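Local atomic coordinates of protein translation factor SUI1 homolog (Pyrococcus horikoshii, PDB entry 5ZCY), a protein that probably acts in translation initiation as an archaeal member of the SUI1 family and may bind mRNA. Residues 58-63 / 87-92. Sequence-based numbering, arbitrary orientation.
Sequences KAKLAC and AELGFS
Lys-60 and Glu-88 face each other from the C-terminal turns of helices 50-61 and 82-88, whose backbones come no closer here than 10.6 Å, between the CA atoms of these two residues. Side chains alone therefore bridge the gap. The lysine leaves its helix with CG turned away from its carbonyl carbon (chi1 -67°) and then runs extended, which carries its ammonium group across to the other helix. Glu-88 is extended as well and comes back the opposite way, so that the two chains run alongside in opposite senses and NZ lies beside the glutamate chain, not beyond its end. Lys-60 NZ donates a hydrogen bond of 2.8 Å to Glu-88 OE1, the charged core of a salt bridge. The ammonium group reaches this oxygen on its anti side and 32° out of the carboxylate plane, and its NZ also lies 3.4 Å from Glu-88 CB, tucked against the base of the side chain it binds. Leu-89 adds an apolar neighbour, its CG 4.0 Å from Lys-60 NZ, while the same leucine also touches Ile-53 and Lys-56 of helix 50-61. Just beyond, Gly-90 adopts positive phi as the C' residue of a Schellman motif, with Gly-90 N bonded to Ala-87 O at 2.9 Å. A methionine in place of Lys-60 would probably leave the Glu-88 carboxylate without its charged mate and this pair of helix ends without its salt bridge. With one ion pair at the protein surface and little area buried, the contact is a surface salt bridge joining the ends of the two helices of the SUI1 fold.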
ATOM      1  N   LYS A  58      -3.694   8.392   1.239  1.00 13.05           N
ATOM      2  CA  LYS A  58      -3.402   9.460   2.289  1.00 12.62           C
ATOM      3  C   LYS A  58      -4.699  10.227   2.569  1.00 19.43           C
ATOM      4  O   LYS A  58      -5.011  10.522   3.734  1.00 18.79           O
ATOM      5  CB  LYS A  58      -2.271  10.431   1.936  1.00 14.82           C
ATOM      6  CG  LYS A  58      -0.870   9.781   2.021  1.00 17.20           C
ATOM      7  CD  LYS A  58       0.213  10.553   1.295  1.00 17.18           C
ATOM      8  CE  LYS A  58       0.478  11.923   1.928  1.00 21.79           C
ATOM      9  NZ  LYS A  58       1.526  12.588   1.117  1.00 22.66           N
ATOM     10  N   ALA A  59      -5.432  10.545   1.542  1.00 17.17           N
ATOM     11  CA  ALA A  59      -6.671  11.309   1.725  1.00 18.68           C
ATOM     12  C   ALA A  59      -7.720  10.466   2.351  1.00 19.31           C
ATOM     13  O   ALA A  59      -8.402  10.961   3.298  1.00 22.45           O
ATOM     14  CB  ALA A  59      -7.123  11.876   0.371  1.00 19.25           C
ATOM     15  N   LYS A  60      -7.886   9.189   1.976  1.00 17.29           N
ATOM     16  CA  LYS A  60      -8.853   8.330   2.512  1.00 17.98           C
ATOM     17  C   LYS A  60      -8.618   8.067   4.009  1.00 17.60           C
ATOM     18  O   LYS A  60      -9.557   8.033   4.788  1.00 22.62           O
ATOM     19  CB  LYS A  60      -8.968   6.981   1.796  1.00 21.34           C
ATOM     20  CG  LYS A  60      -9.509   7.003   0.351  1.00 25.92           C
ATOM     21  CD  LYS A  60      -8.997   5.767  -0.400  1.00 32.67           C
ATOM     22  CE  LYS A  60      -9.821   5.324  -1.611  1.00 37.83           C
ATOM     23  NZ  LYS A  60      -9.587   3.861  -1.793  1.00 31.45           N
ATOM     24  N   LEU A  61      -7.334   7.938   4.395  1.00 16.35           N
ATOM     25  CA  LEU A  61      -6.972   7.601   5.780  1.00 17.30           C
ATOM     26  C   LEU A  61      -6.621   8.865   6.594  1.00 19.47           C
ATOM     27  O   LEU A  61      -6.297   8.702   7.812  1.00 22.61           O
ATOM     28  CB  LEU A  61      -5.763   6.654   5.688  1.00 14.61           C
ATOM     29  CG  LEU A  61      -5.966   5.306   5.135  1.00 13.87           C
ATOM     30  CD1 LEU A  61      -4.707   4.610   4.710  1.00 13.84           C
ATOM     31  CD2 LEU A  61      -6.830   4.382   6.087  1.00 16.32           C
ATOM     32  N   ALA A  62      -6.531  10.056   6.020  1.00 20.52           N
ATOM     33  CA  ALA A  62      -6.016  11.312   6.698  1.00 19.48           C
ATOM     34  C   ALA A  62      -4.727  11.053   7.384  1.00 22.90           C
ATOM     35  O   ALA A  62      -4.551  11.271   8.585  1.00 22.77           O
ATOM     36  CB  ALA A  62      -7.030  11.870   7.703  1.00 23.98           C
ATOM     37  N   CYS A  63      -3.792  10.480   6.653  1.00 18.76           N
ATOM     38  CA  CYS A  63      -2.466  10.093   7.213  1.00 15.30           C
ATOM     39  C   CYS A  63      -1.365  10.646   6.367  1.00 12.73           C
ATOM     40  O   CYS A  63      -1.623  11.017   5.156  1.00 16.29           O
ATOM     41  CB  CYS A  63      -2.299   8.550   7.336  1.00 14.17           C
ATOM     42  SG  CYS A  63      -2.240   7.646   5.829  1.00 14.96           S
ATOM     43  N   ALA A  87      -8.921  -2.233  -3.264  1.00 11.40           N
ATOM     44  CA  ALA A  87     -10.066  -2.687  -4.144  1.00 12.20           C
ATOM     45  C   ALA A  87     -10.869  -1.560  -4.581  1.00 12.27           C
ATOM     46  O   ALA A  87     -11.343  -1.633  -5.795  1.00 13.81           O
ATOM     47  CB  ALA A  87     -10.904  -3.693  -3.361  1.00 14.51           C
ATOM     48  N   GLU A  88     -11.013  -0.460  -3.857  1.00 12.76           N
ATOM     49  CA  GLU A  88     -11.721   0.761  -4.319  1.00 14.39           C
ATOM     50  C   GLU A  88     -10.966   1.330  -5.509  1.00 13.20           C
ATOM     51  O   GLU A  88     -11.549   2.056  -6.375  1.00 15.52           O
ATOM     52  CB  GLU A  88     -11.901   1.824  -3.225  1.00 17.14           C
ATOM     53  CG  GLU A  88     -12.902   1.424  -2.172  1.00 22.60           C
ATOM     54  CD  GLU A  88     -12.901   2.370  -0.984  1.00 25.98           C
ATOM     55  OE1 GLU A  88     -12.248   3.435  -0.958  1.00 30.39           O
ATOM     56  OE2 GLU A  88     -13.623   2.008  -0.047  1.00 36.27           O
ATOM     57  N   LEU A  89      -9.655   1.095  -5.578  1.00 10.71           N
ATOM     58  CA  LEU A  89      -8.826   1.525  -6.689  1.00 10.69           C
ATOM     59  C   LEU A  89      -8.636   0.438  -7.745  1.00 10.37           C
ATOM     60  O   LEU A  89      -7.707   0.540  -8.533  1.00 11.09           O
ATOM     61  CB  LEU A  89      -7.434   2.054  -6.156  1.00 10.52           C
ATOM     62  CG  LEU A  89      -7.568   3.196  -5.127  1.00  9.97           C
ATOM     63  CD1 LEU A  89      -6.151   3.585  -4.731  1.00 13.32           C
ATOM     64  CD2 LEU A  89      -8.341   4.416  -5.645  1.00 12.37           C
ATOM     65  N   GLY A  90      -9.492  -0.564  -7.687  1.00 10.46           N
ATOM     66  CA  GLY A  90      -9.524  -1.555  -8.742  1.00 11.49           C
ATOM     67  C   GLY A  90      -8.558  -2.642  -8.669  1.00 11.16           C
ATOM     68  O   GLY A  90      -8.484  -3.481  -9.560  1.00 11.68           O
ATOM     69  N   PHE A  91      -7.718  -2.725  -7.604  1.00 10.10           N
ATOM     70  CA  PHE A  91      -6.797  -3.864  -7.493  1.00 10.70           C
ATOM     71  C   PHE A  91      -7.538  -5.114  -7.051  1.00 13.97           C
ATOM     72  O   PHE A  91      -8.330  -5.077  -6.157  1.00 16.56           O
ATOM     73  CB  PHE A  91      -5.648  -3.531  -6.528  1.00 11.05           C
ATOM     74  CG  PHE A  91      -4.767  -2.465  -7.090  1.00 10.04           C
ATOM     75  CD1 PHE A  91      -3.731  -2.738  -7.968  1.00 10.59           C
ATOM     76  CD2 PHE A  91      -4.898  -1.118  -6.752  1.00 10.31           C
ATOM     77  CE1 PHE A  91      -2.940  -1.747  -8.510  1.00 10.74           C
ATOM     78  CE2 PHE A  91      -4.111  -0.117  -7.313  1.00 10.02           C
ATOM     79  CZ  PHE A  91      -3.117  -0.430  -8.205  1.00 10.95           C
ATOM     80  N   SER A  92      -7.162  -6.256  -7.649  1.00 15.05           N
ATOM     81  CA  SER A  92      -7.700  -7.547  -7.289  1.00 16.86           C
ATOM     82  C   SER A  92      -7.275  -7.961  -5.829  1.00 17.05           C
ATOM     83  O   SER A  92      -6.109  -8.026  -5.593  1.00 17.47           O
ATOM     84  CB  SER A  92      -7.144  -8.572  -8.243  1.00 23.56           C
ATOM     85  OG  SER A  92      -7.430  -9.873  -7.735  1.00 32.23           O
TER